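Local coordinates for DegV family protein (Eubacterium eligens, PDB 3FDJ) that is of unknown function but probably binds a fatty acid, as characterised members of the DegV family do, at residues E77-T82 / K137-I142; S58-P63 / C262-E267. All coordinates share one frame; numbering follows the deposited sequence.

Interaction 1 (E77-T82 / K137-I142); sequences EIFVVT and KKFEEI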
ATOM      1  N   GLU A  77       7.152  22.325  -4.364  1.00 10.91           N
ATOM      2  CA  GLU A  77       7.682  21.359  -3.401  1.00 11.09           C
ATOM      3  C   GLU A  77       6.741  20.156  -3.359  1.00 10.01           C
ATOM      4  O   GLU A  77       5.591  20.266  -2.936  1.00  9.62           O
ATOM      5  CB  GLU A  77       7.784  21.969  -1.983  1.00 12.04           C
ATOM      6  CG  GLU A  77       8.788  23.066  -1.881  1.00 14.18           C
ATOM      7  CD  GLU A  77       8.857  23.754  -0.516  1.00 17.34           C
ATOM      8  OE1 GLU A  77       7.816  24.152   0.053  1.00 18.01           O
ATOM      9  OE2 GLU A  77       9.995  23.950  -0.056  1.00 20.80           O
ATOM     10  N   ILE A  78       7.230  19.014  -3.820  1.00  8.69           N
ATOM     11  CA  ILE A  78       6.418  17.825  -3.981  1.00  8.09           C
ATOM     12  C   ILE A  78       7.124  16.603  -3.425  1.00  8.53           C
ATOM     13  O   ILE A  78       8.320  16.385  -3.688  1.00  7.59           O
ATOM     14  CB  ILE A  78       6.089  17.560  -5.475  1.00  8.07           C
ATOM     15  CG1 ILE A  78       5.453  18.794  -6.143  1.00  8.73           C
ATOM     16  CG2 ILE A  78       5.180  16.290  -5.655  1.00  8.99           C
ATOM     17  CD1 ILE A  78       5.174  18.611  -7.641  1.00  9.25           C
ATOM     18  N   PHE A  79       6.374  15.813  -2.654  1.00  8.30           N
ATOM     19  CA  PHE A  79       6.797  14.484  -2.259  1.00  8.27           C
ATOM     20  C   PHE A  79       5.879  13.504  -2.964  1.00  8.41           C
ATOM     21  O   PHE A  79       4.650  13.665  -2.960  1.00  8.13           O
ATOM     22  CB  PHE A  79       6.752  14.277  -0.731  1.00  8.25           C
ATOM     23  CG  PHE A  79       7.818  15.013   0.006  1.00  9.92           C
ATOM     24  CD1 PHE A  79       9.129  14.535   0.036  1.00  8.92           C
ATOM     25  CD2 PHE A  79       7.536  16.197   0.658  1.00 10.95           C
ATOM     26  CE1 PHE A  79      10.110  15.234   0.716  1.00  9.04           C
ATOM     27  CE2 PHE A  79       8.537  16.922   1.324  1.00 11.88           C
ATOM     28  CZ  PHE A  79       9.820  16.443   1.338  1.00 10.87           C
ATOM     29  N   VAL A  80       6.485  12.491  -3.578  1.00  8.91           N
ATOM     30  CA  VAL A  80       5.754  11.449  -4.291  1.00  9.07           C
ATOM     31  C   VAL A  80       6.036  10.126  -3.625  1.00 10.17           C
ATOM     32  O   VAL A  80       7.209   9.747  -3.502  1.00 12.73           O
ATOM     33  CB  VAL A  80       6.193  11.368  -5.765  1.00  8.48           C
ATOM     34  CG1 VAL A  80       5.276  10.400  -6.528  1.00 10.85           C
ATOM     35  CG2 VAL A  80       6.179  12.762  -6.437  1.00  9.88           C
ATOM     36  N   VAL A  81       4.997   9.404  -3.192  1.00  8.64           N
ATOM     37  CA  VAL A  81       5.200   8.081  -2.579  1.00  8.78           C
ATOM     38  C   VAL A  81       4.740   7.007  -3.555  1.00  8.98           C
ATOM     39  O   VAL A  81       3.647   7.099  -4.114  1.00  9.01           O
ATOM     40  CB  VAL A  81       4.458   7.970  -1.238  1.00  9.07           C
ATOM     41  CG1 VAL A  81       4.706   6.584  -0.574  1.00  9.30           C
ATOM     42  CG2 VAL A  81       4.898   9.113  -0.292  1.00  8.33           C
ATOM     43  N   THR A  82       5.593   6.023  -3.808  1.00  9.10           N
ATOM     44  CA  THR A  82       5.252   4.965  -4.745  1.00  9.39           C
ATOM     45  C   THR A  82       5.277   3.589  -4.089  1.00  9.59           C
ATOM     46  O   THR A  82       5.933   3.368  -3.089  1.00  9.96           O
ATOM     47  CB  THR A  82       6.176   4.903  -6.002  1.00  9.82           C
ATOM     48  OG1 THR A  82       7.453   4.351  -5.665  1.00 10.64           O
ATOM     49  CG2 THR A  82       6.372   6.310  -6.668  1.00 10.88           C
ATOM     50  N   LYS A 137       8.458  21.912   9.287  1.00 14.42           N
ATOM     51  CA  LYS A 137       9.755  21.476   8.815  1.00 14.19           C
ATOM     52  C   LYS A 137       9.935  21.877   7.355  1.00 14.58           C
ATOM     53  O   LYS A 137       8.971  21.932   6.590  1.00 14.46           O
ATOM     54  CB  LYS A 137       9.927  19.983   9.053  1.00 14.70           C
ATOM     55  CG  LYS A 137      10.172  19.697  10.538  1.00 16.31           C
ATOM     56  CD  LYS A 137       9.988  18.255  10.921  1.00 19.00           C
ATOM     57  CE  LYS A 137      10.530  18.036  12.345  1.00 19.35           C
ATOM     58  NZ  LYS A 137       9.715  18.693  13.401  1.00 17.00           N
ATOM     59  N   LYS A 138      11.172  22.190   6.975  1.00 13.79           N
ATOM     60  CA  LYS A 138      11.470  22.559   5.595  1.00 14.00           C
ATOM     61  C   LYS A 138      11.620  21.316   4.724  1.00 12.88           C
ATOM     62  O   LYS A 138      11.883  20.216   5.230  1.00 12.14           O
ATOM     63  CB  LYS A 138      12.748  23.400   5.534  1.00 14.84           C
ATOM     64  CG  LYS A 138      12.649  24.726   6.282  1.00 18.66           C
ATOM     65  CD  LYS A 138      14.008  25.156   6.839  1.00 24.13           C
ATOM     66  CE  LYS A 138      15.039  25.390   5.741  1.00 26.96           C
ATOM     67  NZ  LYS A 138      15.547  24.112   5.101  1.00 30.33           N
ATOM     68  N   PHE A 139      11.479  21.506   3.415  1.00 11.88           N
ATOM     69  CA  PHE A 139      11.548  20.410   2.443  1.00 11.32           C
ATOM     70  C   PHE A 139      12.787  19.531   2.658  1.00 11.25           C
ATOM     71  O   PHE A 139      12.674  18.300   2.733  1.00 11.57           O
ATOM     72  CB  PHE A 139      11.522  20.942   1.009  1.00 10.63           C
ATOM     73  CG  PHE A 139      11.533  19.865  -0.044  1.00 10.57           C
ATOM     74  CD1 PHE A 139      12.713  19.315  -0.464  1.00 11.05           C
ATOM     75  CD2 PHE A 139      10.345  19.401  -0.597  1.00 12.88           C
ATOM     76  CE1 PHE A 139      12.728  18.316  -1.440  1.00 12.28           C
ATOM     77  CE2 PHE A 139      10.349  18.406  -1.558  1.00 11.72           C
ATOM     78  CZ  PHE A 139      11.550  17.865  -1.978  1.00 12.80           C
ATOM     79  N   GLU A 140      13.947  20.164   2.790  1.00 11.72           N
ATOM     80  CA  GLU A 140      15.195  19.426   2.928  1.00 12.66           C
ATOM     81  C   GLU A 140      15.245  18.627   4.239  1.00 12.22           C
ATOM     82  O   GLU A 140      15.755  17.510   4.261  1.00 12.71           O
ATOM     83  CB  GLU A 140      16.388  20.361   2.815  1.00 14.04           C
ATOM     84  CG  GLU A 140      16.528  21.012   1.430  1.00 15.97           C
ATOM     85  CD  GLU A 140      15.566  22.165   1.161  1.00 19.42           C
ATOM     86  OE1 GLU A 140      14.904  22.723   2.109  1.00 17.71           O
ATOM     87  OE2 GLU A 140      15.467  22.494  -0.053  1.00 24.40           O
ATOM     88  N   GLU A 141      14.662  19.161   5.299  1.00 11.69           N
ATOM     89  CA  GLU A 141      14.590  18.431   6.568  1.00 11.87           C
ATOM     90  C   GLU A 141      13.720  17.191   6.442  1.00 11.58           C
ATOM     91  O   GLU A 141      14.073  16.116   6.939  1.00 10.95           O
ATOM     92  CB  GLU A 141      14.068  19.334   7.690  1.00 12.70           C
ATOM     93  CG  GLU A 141      15.002  20.491   8.007  1.00 15.34           C
ATOM     94  CD  GLU A 141      14.451  21.534   8.982  1.00 19.75           C
ATOM     95  OE1 GLU A 141      13.207  21.730   9.073  1.00 19.26           O
ATOM     96  OE2 GLU A 141      15.292  22.209   9.632  1.00 18.94           O
ATOM     97  N   ILE A 142      12.578  17.356   5.777  1.00 10.06           N
ATOM     98  CA  ILE A 142      11.612  16.283   5.622  1.00  9.67           C
ATOM     99  C   ILE A 142      12.193  15.204   4.709  1.00 10.21           C
ATOM    100  O   ILE A 142      12.110  14.001   5.000  1.00 10.06           O
ATOM    101  CB  ILE A 142      10.279  16.803   5.037  1.00  9.38           C
ATOM    102  CG1 ILE A 142       9.640  17.809   5.984  1.00  9.44           C
ATOM    103  CG2 ILE A 142       9.339  15.627   4.744  1.00  9.81           C
ATOM    104  CD1 ILE A 142       8.481  18.628   5.347  1.00 12.96           C
TER
HETATM  105  O   HOH W   1      10.832  24.154   2.423  1.00 12.43           O
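E77 OE2 receives a hydrogen bond of 2.6 Å from a water molecule, and the same water accepts F139 N-H, linking the carboxylate to the first turn of helix 139-150. The carboxylate lies by the helix N terminus, which would probably suit its charge, although the E140 carboxylate is also near and would probably offset part of this. With CG anti to the carbonyl carbon and the chain extended beyond it, E77 runs past F139 in the opposite sense, and its OE2 lies 3.5 Å from F139 CB. Next to this polar link, F139 CG is anti to the backbone N (chi1 -178°), and the ring lies over one face of F79. The two rings form an offset stack, with centroids 4.5 Å apart and planes at 15°. The overlap is at the rims, where F79 CZ lies 3.5 Å from F139 CE2. I78 O sits at the edge of the F139 ring, near its plane, 3.6 Å from CE2. I142, one turn on, puts CG2 3.5 Å from F79 CZ, and L129 and I133 of helix 120-134 touch its side chain. With an alanine at F139, F79 would probably lose its stacking partner and a gap would open between strand and helix. The helix start is secured by K138 N-H, which gives a 3.0 Å bond to E141 OE1. E140 pairs with K109 of the adjacent strand. This is the packing of an α/β domain: a helix laid by its first turn on the sheet, opened by half of a capping box.

Interaction 2 (S58-P63 / C262-E267); sequences SYTACP and CSYYAE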
ATOM      1  N   SER A  58      -5.244 -11.606 -16.346  1.00 15.02           N
ATOM      2  CA  SER A  58      -5.484 -10.212 -16.041  1.00 13.73           C
ATOM      3  C   SER A  58      -4.155  -9.601 -15.641  1.00 12.78           C
ATOM      4  O   SER A  58      -3.224 -10.315 -15.249  1.00 11.01           O
ATOM      5  CB  SER A  58      -6.532 -10.038 -14.942  1.00 13.75           C
ATOM      6  OG  SER A  58      -6.231 -10.842 -13.826  1.00 13.37           O
ATOM      7  N   TYR A  59      -4.095  -8.280 -15.755  1.00 12.14           N
ATOM      8  CA  TYR A  59      -2.849  -7.530 -15.727  1.00 12.54           C
ATOM      9  C   TYR A  59      -3.016  -6.233 -14.975  1.00 11.92           C
ATOM     10  O   TYR A  59      -4.130  -5.756 -14.813  1.00 12.54           O
ATOM     11  CB  TYR A  59      -2.443  -7.156 -17.152  1.00 13.26           C
ATOM     12  CG  TYR A  59      -2.419  -8.310 -18.114  1.00 14.39           C
ATOM     13  CD1 TYR A  59      -1.292  -9.117 -18.226  1.00 17.60           C
ATOM     14  CD2 TYR A  59      -3.524  -8.614 -18.881  1.00 16.13           C
ATOM     15  CE1 TYR A  59      -1.269 -10.198 -19.095  1.00 17.66           C
ATOM     16  CE2 TYR A  59      -3.508  -9.671 -19.760  1.00 17.72           C
ATOM     17  CZ  TYR A  59      -2.376 -10.458 -19.861  1.00 18.18           C
ATOM     18  OH  TYR A  59      -2.361 -11.516 -20.734  1.00 17.75           O
ATOM     19  N   THR A  60      -1.900  -5.661 -14.519  1.00 11.45           N
ATOM     20  CA  THR A  60      -1.898  -4.316 -14.005  1.00 10.89           C
ATOM     21  C   THR A  60      -0.865  -3.473 -14.742  1.00 11.36           C
ATOM     22  O   THR A  60       0.095  -3.996 -15.311  1.00 11.34           O
ATOM     23  CB  THR A  60      -1.641  -4.268 -12.468  1.00 10.96           C
ATOM     24  OG1 THR A  60      -0.364  -4.848 -12.147  1.00 10.04           O
ATOM     25  CG2 THR A  60      -2.755  -5.031 -11.731  1.00 11.45           C
ATOM     26  N   ALA A  61      -1.065  -2.165 -14.715  1.00 11.34           N
ATOM     27  CA  ALA A  61      -0.144  -1.231 -15.359  1.00 11.62           C
ATOM     28  C   ALA A  61       0.098  -0.037 -14.453  1.00 11.90           C
ATOM     29  O   ALA A  61      -0.825   0.442 -13.790  1.00 10.82           O
ATOM     30  CB  ALA A  61      -0.718  -0.763 -16.681  1.00 11.50           C
ATOM     31  N   CYS A  62       1.328   0.473 -14.471  1.00 12.03           N
ATOM     32  CA  CYS A  62       1.656   1.678 -13.700  1.00 12.59           C
ATOM     33  C   CYS A  62       1.084   2.920 -14.410  1.00 11.48           C
ATOM     34  O   CYS A  62       0.640   2.833 -15.575  1.00 11.57           O
ATOM     35  CB  CYS A  62       3.162   1.779 -13.513  1.00 12.98           C
ATOM     36  SG  CYS A  62       4.003   2.154 -15.009  1.00 20.78           S
ATOM     37  N   PRO A  63       1.074   4.085 -13.735  1.00 11.21           N
ATOM     38  CA  PRO A  63       0.518   5.273 -14.394  1.00 10.20           C
ATOM     39  C   PRO A  63       1.407   5.805 -15.517  1.00 10.88           C
ATOM     40  O   PRO A  63       2.623   5.646 -15.470  1.00  9.19           O
ATOM     41  CB  PRO A  63       0.482   6.313 -13.267  1.00 10.76           C
ATOM     42  CG  PRO A  63       0.589   5.520 -11.992  1.00 11.35           C
ATOM     43  CD  PRO A  63       1.469   4.370 -12.348  1.00 10.95           C
ATOM     44  N   CYS A 262      -4.773  -2.683  -4.646  1.00 11.49           N
ATOM     45  CA  CYS A 262      -4.601  -3.577  -3.512  1.00 12.41           C
ATOM     46  C   CYS A 262      -5.696  -4.647  -3.457  1.00 11.95           C
ATOM     47  O   CYS A 262      -5.412  -5.780  -3.090  1.00 12.13           O
ATOM     48  CB  CYS A 262      -4.479  -2.823  -2.192  1.00 13.12           C
ATOM     49  SG  CYS A 262      -2.846  -1.946  -2.030  1.00 21.27           S
ATOM     50  N   SER A 263      -6.911  -4.327  -3.876  1.00 10.58           N
ATOM     51  CA  SER A 263      -7.999  -5.327  -3.916  1.00  9.64           C
ATOM     52  C   SER A 263      -7.693  -6.411  -4.944  1.00 10.15           C
ATOM     53  O   SER A 263      -7.925  -7.583  -4.685  1.00  9.48           O
ATOM     54  CB  SER A 263      -9.360  -4.677  -4.182  1.00 10.65           C
ATOM     55  OG  SER A 263      -9.755  -3.831  -3.097  1.00  8.99           O
ATOM     56  N   TYR A 264      -7.110  -6.022  -6.076  1.00  9.24           N
ATOM     57  CA  TYR A 264      -6.736  -6.989  -7.108  1.00  9.65           C
ATOM     58  C   TYR A 264      -5.682  -7.989  -6.595  1.00  9.80           C
ATOM     59  O   TYR A 264      -5.846  -9.190  -6.766  1.00  9.18           O
ATOM     60  CB  TYR A 264      -6.254  -6.272  -8.386  1.00  9.44           C
ATOM     61  CG  TYR A 264      -5.730  -7.202  -9.440  1.00  8.27           C
ATOM     62  CD1 TYR A 264      -6.614  -7.906 -10.251  1.00 10.52           C
ATOM     63  CD2 TYR A 264      -4.367  -7.419  -9.610  1.00  8.37           C
ATOM     64  CE1 TYR A 264      -6.158  -8.808 -11.192  1.00 10.16           C
ATOM     65  CE2 TYR A 264      -3.893  -8.324 -10.593  1.00  9.69           C
ATOM     66  CZ  TYR A 264      -4.801  -9.007 -11.373  1.00  9.21           C
ATOM     67  OH  TYR A 264      -4.398  -9.907 -12.327  1.00 10.68           O
ATOM     68  N   TYR A 265      -4.623  -7.486  -5.971  1.00  9.63           N
ATOM     69  CA  TYR A 265      -3.494  -8.324  -5.575  1.00 10.03           C
ATOM     70  C   TYR A 265      -3.660  -9.007  -4.220  1.00  9.83           C
ATOM     71  O   TYR A 265      -3.160 -10.123  -4.032  1.00  9.97           O
ATOM     72  CB  TYR A 265      -2.189  -7.522  -5.630  1.00  9.81           C
ATOM     73  CG  TYR A 265      -1.618  -7.408  -7.026  1.00  9.59           C
ATOM     74  CD1 TYR A 265      -1.243  -8.556  -7.739  1.00  8.61           C
ATOM     75  CD2 TYR A 265      -1.472  -6.162  -7.660  1.00 10.19           C
ATOM     76  CE1 TYR A 265      -0.725  -8.465  -9.031  1.00 10.03           C
ATOM     77  CE2 TYR A 265      -0.943  -6.072  -8.943  1.00  9.32           C
ATOM     78  CZ  TYR A 265      -0.566  -7.218  -9.612  1.00  8.85           C
ATOM     79  OH  TYR A 265      -0.076  -7.147 -10.895  1.00  8.44           O
ATOM     80  N   ALA A 266      -4.344  -8.363  -3.279  1.00  9.92           N
ATOM     81  CA  ALA A 266      -4.629  -9.004  -1.977  1.00 11.26           C
ATOM     82  C   ALA A 266      -5.804  -9.977  -2.037  1.00 10.93           C
ATOM     83  O   ALA A 266      -5.871 -10.929  -1.254  1.00 11.20           O
ATOM     84  CB  ALA A 266      -4.842  -7.962  -0.880  1.00  9.86           C
ATOM     85  N   GLU A 267      -6.719  -9.716  -2.963  1.00 10.99           N
ATOM     86  CA  GLU A 267      -7.910 -10.534  -3.248  1.00 11.17           C
ATOM     87  C   GLU A 267      -8.961 -10.516  -2.147  1.00 10.92           C
ATOM     88  O   GLU A 267      -8.724 -10.054  -1.039  1.00  8.78           O
ATOM     89  CB  GLU A 267      -7.543 -11.952  -3.687  1.00 12.27           C
ATOM     90  CG  GLU A 267      -6.741 -11.917  -4.976  1.00 14.89           C
ATOM     91  CD  GLU A 267      -6.654 -13.249  -5.695  1.00 18.55           C
ATOM     92  OE1 GLU A 267      -7.709 -13.914  -5.865  1.00 20.82           O
ATOM     93  OE2 GLU A 267      -5.529 -13.593  -6.134  1.00 17.21           O
TER
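T60 OG1 and Y265 OH meet tip to tip in a 2.6 Å hydrogen bond, and a second hydroxyl pair, S58 OG with Y264 OH, lies beside it at 2.5 Å. In both pairs the aliphatic hydroxyl comes in at the edge of the tyrosine ring, near its plane. S58 OG and T60 OG1 each stand between the backbone N and the carbonyl carbon (chi1 50° and 60°), which turns them toward the helix. Y264 OH has a further, weak bond from N168 ND2, which also reaches S58 O weakly, while S58 N is taken by Q167 OE1. The methyl of T60 packs beside the hydroxyls, its CG2 lying 3.6 Å from Y264 CD2 and also against Y265 CE2. Within the helix the two tyrosines brace each other: Y264 CD2 stands 3.5 Å above the centre of the Y265 ring. The T60 side chain is also about 3 Å from a bound hexaethylene glycol, probably from the crystallisation liquor, though such molecules often mark pockets. The contact thus rests on two short neutral hydroxyl pairs, directional bonds that fix how the tyrosines of helix 260-266 meet segment 58-63 without any salt bridge between the two segments.

Overall arrangement
From the N terminus, the chain passes first through 58-63, then 77-82, then 137-142, and reaches 262-267 close to its end. Interaction 2 closes a loop of 198 residues, and the 54-residue loop closed by interaction 1 is nested inside it. Both reach the same mixed sheet, interaction 1 through strand 77-82 and interaction 2 through strand 59-61. The first joins that sheet to the start of helix 139-150, whereas the second ties it to helix 260-266, which leads into strand 271-276 of the other sheet. Their centres lie 27 Å apart on opposite sides of the chain's centre, with nearest atoms about 8 Å apart.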